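Local coordinates for protein putative dehydratase (Mesorhizobium loti, PDB 2POZ) that is of unknown function but is probably a lyase, perhaps a dehydratase, of the enolase superfamily, at residues R220-E224 with L225-F229; N239-L242 with K243-E247; E345-E348 with N349-I353. All coordinates share one frame; numbering follows the deposited sequence.

Interaction 1: residues R220-E224 with L225-F229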
loop_
_atom_site.group_PDB
_atom_site.type_symbol
_atom_site.label_atom_id
_atom_site.label_comp_id
_atom_site.label_asym_id
_atom_site.label_seq_id
_atom_site.Cartn_x
_atom_site.Cartn_y
_atom_site.Cartn_z
ATOM N N ARG A 220 12.883 -10.762 -22.279
ATOM C CA ARG A 220 11.782 -11.366 -23.014
ATOM C C ARG A 220 12.317 -11.998 -24.296
ATOM O O ARG A 220 11.867 -13.064 -24.704
ATOM C CB ARG A 220 10.721 -10.313 -23.345
ATOM C CG ARG A 220 9.868 -9.920 -22.141
ATOM C CD ARG A 220 8.891 -8.799 -22.487
ATOM N NE ARG A 220 7.991 -8.521 -21.373
ATOM C CZ ARG A 220 7.342 -7.374 -21.208
ATOM N NH1 ARG A 220 7.498 -6.395 -22.091
ATOM N NH2 ARG A 220 6.552 -7.199 -20.153
ATOM N N LYS A 221 13.290 -11.344 -24.922
ATOM C CA LYS A 221 13.859 -11.869 -26.155
ATOM C C LYS A 221 14.551 -13.206 -25.944
ATOM O O LYS A 221 14.398 -14.107 -26.766
ATOM C CB LYS A 221 14.843 -10.867 -26.761
ATOM C CG LYS A 221 15.251 -11.175 -28.200
ATOM C CD LYS A 221 16.045 -10.017 -28.797
ATOM C CE LYS A 221 16.468 -10.302 -30.238
ATOM N NZ LYS A 221 15.299 -10.550 -31.139
ATOM N N ILE A 222 15.294 -13.354 -24.846
ATOM C CA ILE A 222 16.002 -14.610 -24.605
ATOM C C ILE A 222 15.166 -15.681 -23.910
ATOM O O ILE A 222 15.613 -16.819 -23.764
ATOM C CB ILE A 222 17.299 -14.402 -23.772
ATOM C CG1 ILE A 222 16.961 -13.871 -22.371
ATOM C CG2 ILE A 222 18.233 -13.452 -24.508
ATOM C CD1 ILE A 222 18.155 -13.854 -21.402
ATOM N N GLY A 223 13.956 -15.319 -23.491
ATOM C CA GLY A 223 13.094 -16.267 -22.806
ATOM C C GLY A 223 12.867 -17.570 -23.554
ATOM O O GLY A 223 12.689 -18.623 -22.945
ATOM N N GLU A 224 12.888 -17.492 -24.879
ATOM C CA GLU A 224 12.676 -18.652 -25.736
ATOM C C GLU A 224 13.906 -19.559 -25.798
ATOM O O GLU A 224 13.852 -20.651 -26.360
ATOM C CB GLU A 224 12.301 -18.184 -27.146
ATOM C CG GLU A 224 11.006 -17.349 -27.223
ATOM C CD GLU A 224 11.037 -16.083 -26.360
ATOM O OE1 GLU A 224 12.032 -15.323 -26.427
ATOM O OE2 GLU A 224 10.059 -15.841 -25.619
ATOM N N LEU A 225 15.013 -19.109 -25.217
ATOM C CA LEU A 225 16.234 -19.909 -25.220
ATOM C C LEU A 225 16.346 -20.812 -23.987
ATOM O O LEU A 225 17.373 -21.455 -23.773
ATOM C CB LEU A 225 17.456 -18.991 -25.334
ATOM C CG LEU A 225 17.453 -18.179 -26.637
ATOM C CD1 LEU A 225 18.625 -17.221 -26.675
ATOM C CD2 LEU A 225 17.503 -19.137 -27.825
ATOM N N ASP A 226 15.278 -20.850 -23.186
ATOM C CA ASP A 226 15.204 -21.676 -21.976
ATOM C C ASP A 226 16.290 -21.340 -20.960
ATOM O O ASP A 226 17.253 -22.084 -20.778
ATOM C CB ASP A 226 15.262 -23.166 -22.351
ATOM C CG ASP A 226 15.016 -24.083 -21.158
ATOM O OD1 ASP A 226 14.139 -23.767 -20.325
ATOM O OD2 ASP A 226 15.690 -25.132 -21.060
ATOM N N ILE A 227 16.106 -20.213 -20.287
ATOM C CA ILE A 227 17.058 -19.728 -19.297
ATOM C C ILE A 227 16.657 -20.131 -17.877
ATOM O O ILE A 227 15.526 -19.904 -17.456
ATOM C CB ILE A 227 17.167 -18.181 -19.382
ATOM C CG1 ILE A 227 17.472 -17.753 -20.825
ATOM C CG2 ILE A 227 18.221 -17.669 -18.419
ATOM C CD1 ILE A 227 18.732 -18.364 -21.415
ATOM N N CYS A 228 17.589 -20.731 -17.143
ATOM C CA CYS A 228 17.325 -21.152 -15.768
ATOM C C CYS A 228 16.981 -19.901 -14.939
ATOM O O CYS A 228 15.932 -19.832 -14.291
ATOM C CB CYS A 228 18.556 -21.865 -15.206
ATOM S SG CYS A 228 18.323 -22.612 -13.579
ATOM N N PHE A 229 17.874 -18.920 -14.951
ATOM C CA PHE A 229 17.617 -17.664 -14.257
ATOM C C PHE A 229 18.509 -16.530 -14.761
ATOM O O PHE A 229 19.534 -16.767 -15.410
ATOM C CB PHE A 229 17.746 -17.830 -12.723
ATOM C CG PHE A 229 19.145 -18.110 -12.227
ATOM C CD1 PHE A 229 20.133 -17.126 -12.266
ATOM C CD2 PHE A 229 19.450 -19.336 -11.636
ATOM C CE1 PHE A 229 21.396 -17.354 -11.721
ATOM C CE2 PHE A 229 20.716 -19.576 -11.085
ATOM C CZ PHE A 229 21.690 -18.581 -11.126
HETATM O O HOH W 1 13.319 -19.226 -20.485
#
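Ile222 and Ile227 meet at about a right angle, the CD1 end of Ile222 lying 4.0 Å from Ile227 CG1. Ile222 holds CG1 between its own backbone N and carbonyl carbon (chi1 64°), and from there the chain extends to the later isoleucine. Ile227, whose CB points back at the helix end, also sets CG1 over one face of the Ile222 carbonyl, 3.6 Å from its O. Leu225 comes to the same residue by another route: its CD1 is 4.3 Å from Ile222 CB, while its CB lies close to Ile222 O. That oxygen is thus lined by carbon from both later residues and still takes a bond from Leu225 N at 2.8 Å, the donor standing 50° out of the carbonyl plane on the face opposite to Ile227 CG1. The next carbonyl, of Gly223, has two donors. Gly223 O receives a weak bond from Asp226 N at 3.4 Å and a shorter one from a water at 2.6 Å, and this water in turn accepts from Ile227 N. The chain leaves the turn at Asp226, with positive phi (59°), before the strand. Outside, Tyr186 and Val189 of helix 179-196 receive Leu225, and Arg193 bonds the carbonyls of Leu225 and Asp226. Such a tight turn from helix 212-222 into strand 227-231 is the alpha-to-beta connection of a beta-alpha-beta unit, here in the barrel domain of the enolase superfamily.

Interaction 2: residues N239-L242 with K243-E247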
loop_
_atom_site.group_PDB
_atom_site.type_symbol
_atom_site.label_atom_id
_atom_site.label_comp_id
_atom_site.label_asym_id
_atom_site.label_seq_id
_atom_site.Cartn_x
_atom_site.Cartn_y
_atom_site.Cartn_z
ATOM N N ASN A 239 16.070 -1.397 -5.875
ATOM C CA ASN A 239 15.143 -2.498 -5.626
ATOM C C ASN A 239 13.751 -2.265 -6.213
ATOM O O ASN A 239 12.950 -3.193 -6.310
ATOM C CB ASN A 239 15.032 -2.776 -4.129
ATOM C CG ASN A 239 16.298 -3.373 -3.565
ATOM O OD1 ASN A 239 16.952 -4.183 -4.223
ATOM N ND2 ASN A 239 16.653 -2.985 -2.345
ATOM N N GLY A 240 13.464 -1.024 -6.587
ATOM C CA GLY A 240 12.177 -0.727 -7.188
ATOM C C GLY A 240 12.193 -1.300 -8.595
ATOM O O GLY A 240 11.226 -1.920 -9.044
ATOM N N ALA A 241 13.301 -1.088 -9.301
ATOM C CA ALA A 241 13.438 -1.615 -10.649
ATOM C C ALA A 241 13.398 -3.143 -10.575
ATOM O O ALA A 241 12.804 -3.793 -11.432
ATOM C CB ALA A 241 14.749 -1.147 -11.274
ATOM N N LEU A 242 14.024 -3.713 -9.545
ATOM C CA LEU A 242 14.042 -5.166 -9.383
ATOM C C LEU A 242 12.630 -5.748 -9.328
ATOM O O LEU A 242 12.346 -6.757 -9.979
ATOM C CB LEU A 242 14.807 -5.564 -8.116
ATOM C CG LEU A 242 14.906 -7.062 -7.798
ATOM C CD1 LEU A 242 15.539 -7.814 -8.965
ATOM C CD2 LEU A 242 15.745 -7.260 -6.539
ATOM N N LYS A 243 11.740 -5.123 -8.560
ATOM C CA LYS A 243 10.378 -5.641 -8.471
ATOM C C LYS A 243 9.622 -5.471 -9.785
ATOM O O LYS A 243 8.931 -6.384 -10.229
ATOM C CB LYS A 243 9.591 -4.974 -7.338
ATOM C CG LYS A 243 8.179 -5.555 -7.222
ATOM C CD LYS A 243 7.627 -5.507 -5.813
ATOM C CE LYS A 243 6.332 -6.309 -5.720
ATOM N NZ LYS A 243 6.526 -7.735 -6.148
ATOM N N VAL A 244 9.751 -4.305 -10.406
ATOM C CA VAL A 244 9.084 -4.041 -11.675
ATOM C C VAL A 244 9.530 -5.071 -12.709
ATOM O O VAL A 244 8.709 -5.645 -13.436
ATOM C CB VAL A 244 9.423 -2.628 -12.196
ATOM C CG1 VAL A 244 8.866 -2.440 -13.600
ATOM C CG2 VAL A 244 8.843 -1.582 -11.253
ATOM N N ILE A 245 10.836 -5.304 -12.771
ATOM C CA ILE A 245 11.374 -6.265 -13.714
ATOM C C ILE A 245 10.811 -7.663 -13.454
ATOM O O ILE A 245 10.395 -8.337 -14.386
ATOM C CB ILE A 245 12.925 -6.281 -13.654
ATOM C CG1 ILE A 245 13.468 -4.962 -14.226
ATOM C CG2 ILE A 245 13.476 -7.478 -14.432
ATOM C CD1 ILE A 245 14.945 -4.724 -13.941
ATOM N N SER A 246 10.776 -8.092 -12.195
ATOM C CA SER A 246 10.254 -9.417 -11.874
ATOM C C SER A 246 8.808 -9.615 -12.341
ATOM O O SER A 246 8.414 -10.721 -12.714
ATOM C CB SER A 246 10.338 -9.685 -10.367
ATOM O OG SER A 246 9.455 -8.852 -9.633
ATOM N N GLU A 247 8.024 -8.544 -12.331
ATOM C CA GLU A 247 6.625 -8.614 -12.749
ATOM C C GLU A 247 6.464 -8.536 -14.263
ATOM O O GLU A 247 5.393 -8.827 -14.796
ATOM C CB GLU A 247 5.828 -7.461 -12.123
ATOM C CG GLU A 247 5.979 -7.319 -10.621
ATOM C CD GLU A 247 5.226 -6.113 -10.067
ATOM O OE1 GLU A 247 5.382 -4.999 -10.620
ATOM O OE2 GLU A 247 4.484 -6.277 -9.074
#
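Lys243, the first residue of 243-247, gives its N to Asn239 O at 3.2 Å, the donor well above the carbonyl plane. Its aliphatic stem rises from a CB near Gly240 O and carries NZ to Leu271 O, with a long salt bridge to Glu247 one turn on. Val244 follows with a straighter bond, N to Gly240 O at 3.1 Å with an N-H...O angle of 171°, and lays CG2 beside that same oxygen, 3.3 Å away. Ile245 makes the shortest of the four main-chain bonds across the segments, N to Ala241 O at 2.8 Å, nearly in line with the C=O. With CG1 beside its backbone N (chi1 -69°), its side chain runs back over the preceding turn: CG1 is 3.1 Å from Ala241 O, and CD1 reaches 4.5 Å from Ala241 CB. Cut back to an alanine here, the side chain would probably open a gap over Ala241 and cost Cys234, Ile253 and Thr212 part of their packing. Ser246 bonds through N to Leu242 O, while its OG, turned back along the helix, donates to Lys243 O at 2.6 Å; that carbonyl also accepts from Glu247 N. At the start of helix 239-248, Asp238 OD1 accepts from Ala241 N and, weakly, from Gly240 N. The helix rests Leu242, Ile245 and Ser246 on strand 253-255, with helix 261-269 flanking Asn239 and Leu242, Thr212 of helix 212-222 beside Ala241 and Ile245, and Gln272 of a neighbouring subunit against Val244.

Interaction 3: residues E345-E348 with N349-I353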
loop_
_atom_site.group_PDB
_atom_site.type_symbol
_atom_site.label_atom_id
_atom_site.label_comp_id
_atom_site.label_asym_id
_atom_site.label_seq_id
_atom_site.Cartn_x
_atom_site.Cartn_y
_atom_site.Cartn_z
ATOM N N GLU A 345 47.968 -21.862 -5.288
ATOM C CA GLU A 345 47.170 -22.815 -4.528
ATOM C C GLU A 345 47.427 -22.537 -3.047
ATOM O O GLU A 345 48.545 -22.702 -2.563
ATOM C CB GLU A 345 47.580 -24.248 -4.866
ATOM C CG GLU A 345 46.770 -25.294 -4.115
ATOM C CD GLU A 345 45.271 -25.089 -4.280
ATOM O OE1 GLU A 345 44.780 -25.226 -5.420
ATOM O OE2 GLU A 345 44.593 -24.782 -3.272
ATOM N N VAL A 346 46.392 -22.109 -2.329
ATOM C CA VAL A 346 46.537 -21.790 -0.910
ATOM C C VAL A 346 46.277 -22.978 0.013
ATOM O O VAL A 346 46.595 -22.928 1.197
ATOM C CB VAL A 346 45.581 -20.635 -0.494
ATOM C CG1 VAL A 346 45.824 -19.412 -1.372
ATOM C CG2 VAL A 346 44.133 -21.094 -0.605
ATOM N N LEU A 347 45.704 -24.050 -0.518
ATOM C CA LEU A 347 45.407 -25.202 0.323
ATOM C C LEU A 347 46.250 -26.421 0.016
ATOM O O LEU A 347 46.596 -26.682 -1.135
ATOM C CB LEU A 347 43.931 -25.586 0.200
ATOM C CG LEU A 347 42.905 -24.551 0.662
ATOM C CD1 LEU A 347 41.519 -25.172 0.601
ATOM C CD2 LEU A 347 43.231 -24.094 2.079
ATOM N N GLU A 348 46.565 -27.176 1.060
ATOM C CA GLU A 348 47.349 -28.387 0.899
ATOM C C GLU A 348 46.426 -29.442 0.295
ATOM O O GLU A 348 46.849 -30.293 -0.492
ATOM C CB GLU A 348 47.861 -28.861 2.259
ATOM C CG GLU A 348 48.984 -29.861 2.159
ATOM C CD GLU A 348 50.245 -29.235 1.611
ATOM O OE1 GLU A 348 50.820 -28.363 2.306
ATOM O OE2 GLU A 348 50.653 -29.607 0.487
ATOM N N ASN A 349 45.152 -29.356 0.659
ATOM C CA ASN A 349 44.146 -30.301 0.196
ATOM C C ASN A 349 42.943 -29.583 -0.409
ATOM O O ASN A 349 41.846 -29.595 0.154
ATOM C CB ASN A 349 43.703 -31.153 1.376
ATOM C CG ASN A 349 43.806 -30.400 2.691
ATOM O OD1 ASN A 349 43.192 -29.339 2.867
ATOM N ND2 ASN A 349 44.594 -30.936 3.619
ATOM N N PRO A 350 43.134 -28.946 -1.571
ATOM C CA PRO A 350 42.025 -28.237 -2.208
ATOM C C PRO A 350 40.912 -29.203 -2.590
ATOM O O PRO A 350 41.158 -30.384 -2.824
ATOM C CB PRO A 350 42.688 -27.590 -3.421
ATOM C CG PRO A 350 43.755 -28.574 -3.772
ATOM C CD PRO A 350 44.330 -28.941 -2.430
ATOM N N PRO A 351 39.667 -28.716 -2.641
ATOM C CA PRO A 351 38.557 -29.599 -3.005
ATOM C C PRO A 351 38.657 -29.929 -4.489
ATOM O O PRO A 351 38.937 -29.051 -5.301
ATOM C CB PRO A 351 37.333 -28.753 -2.670
ATOM C CG PRO A 351 37.797 -27.370 -3.003
ATOM C CD PRO A 351 39.195 -27.339 -2.410
ATOM N N SER A 352 38.450 -31.186 -4.852
ATOM C CA SER A 352 38.535 -31.542 -6.264
ATOM C C SER A 352 37.174 -31.883 -6.857
ATOM O O SER A 352 36.466 -32.749 -6.347
ATOM C CB SER A 352 39.505 -32.713 -6.465
ATOM O OG SER A 352 39.077 -33.866 -5.762
ATOM N N ILE A 353 36.801 -31.179 -7.923
ATOM C CA ILE A 353 35.532 -31.446 -8.575
ATOM C C ILE A 353 35.642 -32.729 -9.372
ATOM O O ILE A 353 36.711 -33.069 -9.881
ATOM C CB ILE A 353 35.109 -30.331 -9.578
ATOM C CG1 ILE A 353 36.304 -29.444 -9.931
ATOM C CG2 ILE A 353 33.933 -29.547 -9.032
ATOM C CD1 ILE A 353 37.281 -30.085 -10.903
#
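Glu345 sets its carboxylate against the ring of Pro350, crossing it obliquely, with Glu345 OE2 3.4 Å from Pro350 CB and Glu345 CD 3.8 Å from Pro350 CG. No hydrogen bond spans the two segments, and the contact across them is carried by van der Waals touches. At the CD corner of the ring, Pro350 CD lies 3.5 Å from Leu347 O and 4.3 Å from Leu347 CB. The leucine also extends CD1 to Pro351 CD at 4.4 Å, touching both prolines in succession. A bend in the glutamate chain (chi2 53°) places OE2 where it accepts from Leu347 N at 3.1 Å through its anti lone pair. That bond holds the carboxylate together with Ser312 OG, also on OE2, and Tyr343 OH on OE1, giving it partners at both oxygens. Farther out, Leu347 and Pro351 pack on Thr316 of helix 312-324, Glu348 pairs by backbone with Val369, and Asn349 OD1 takes a weak bond from Val369 N. A side-chain-to-backbone bond and two successive prolines thus occur in the irregular connection that leads from strand 331-333 to strand 353-354, at the edge of the mixed sheet in this enolase-superfamily chain.

Overall arrangement
All three contacts fall within the enolase C-terminal domain-like region, in series along the chain, and they represent a turn after a helix, a helix interior and an irregular loop. Interactions 1 and 2 are neighbours: their centres are 17 Å apart, and strand 227-231, which interaction 1 leads into, is followed directly by helix 239-248 of interaction 2. They thus lie in successive beta-alpha-beta units of the barrel, built on the same parallel sheet. Interaction 3 lies about 35 Å from interaction 1 and 40 Å from interaction 2 between centres, in a loop before the mixed sheet's edge strand, on the far side of the chain's centre from interaction 2. None of the three touches another.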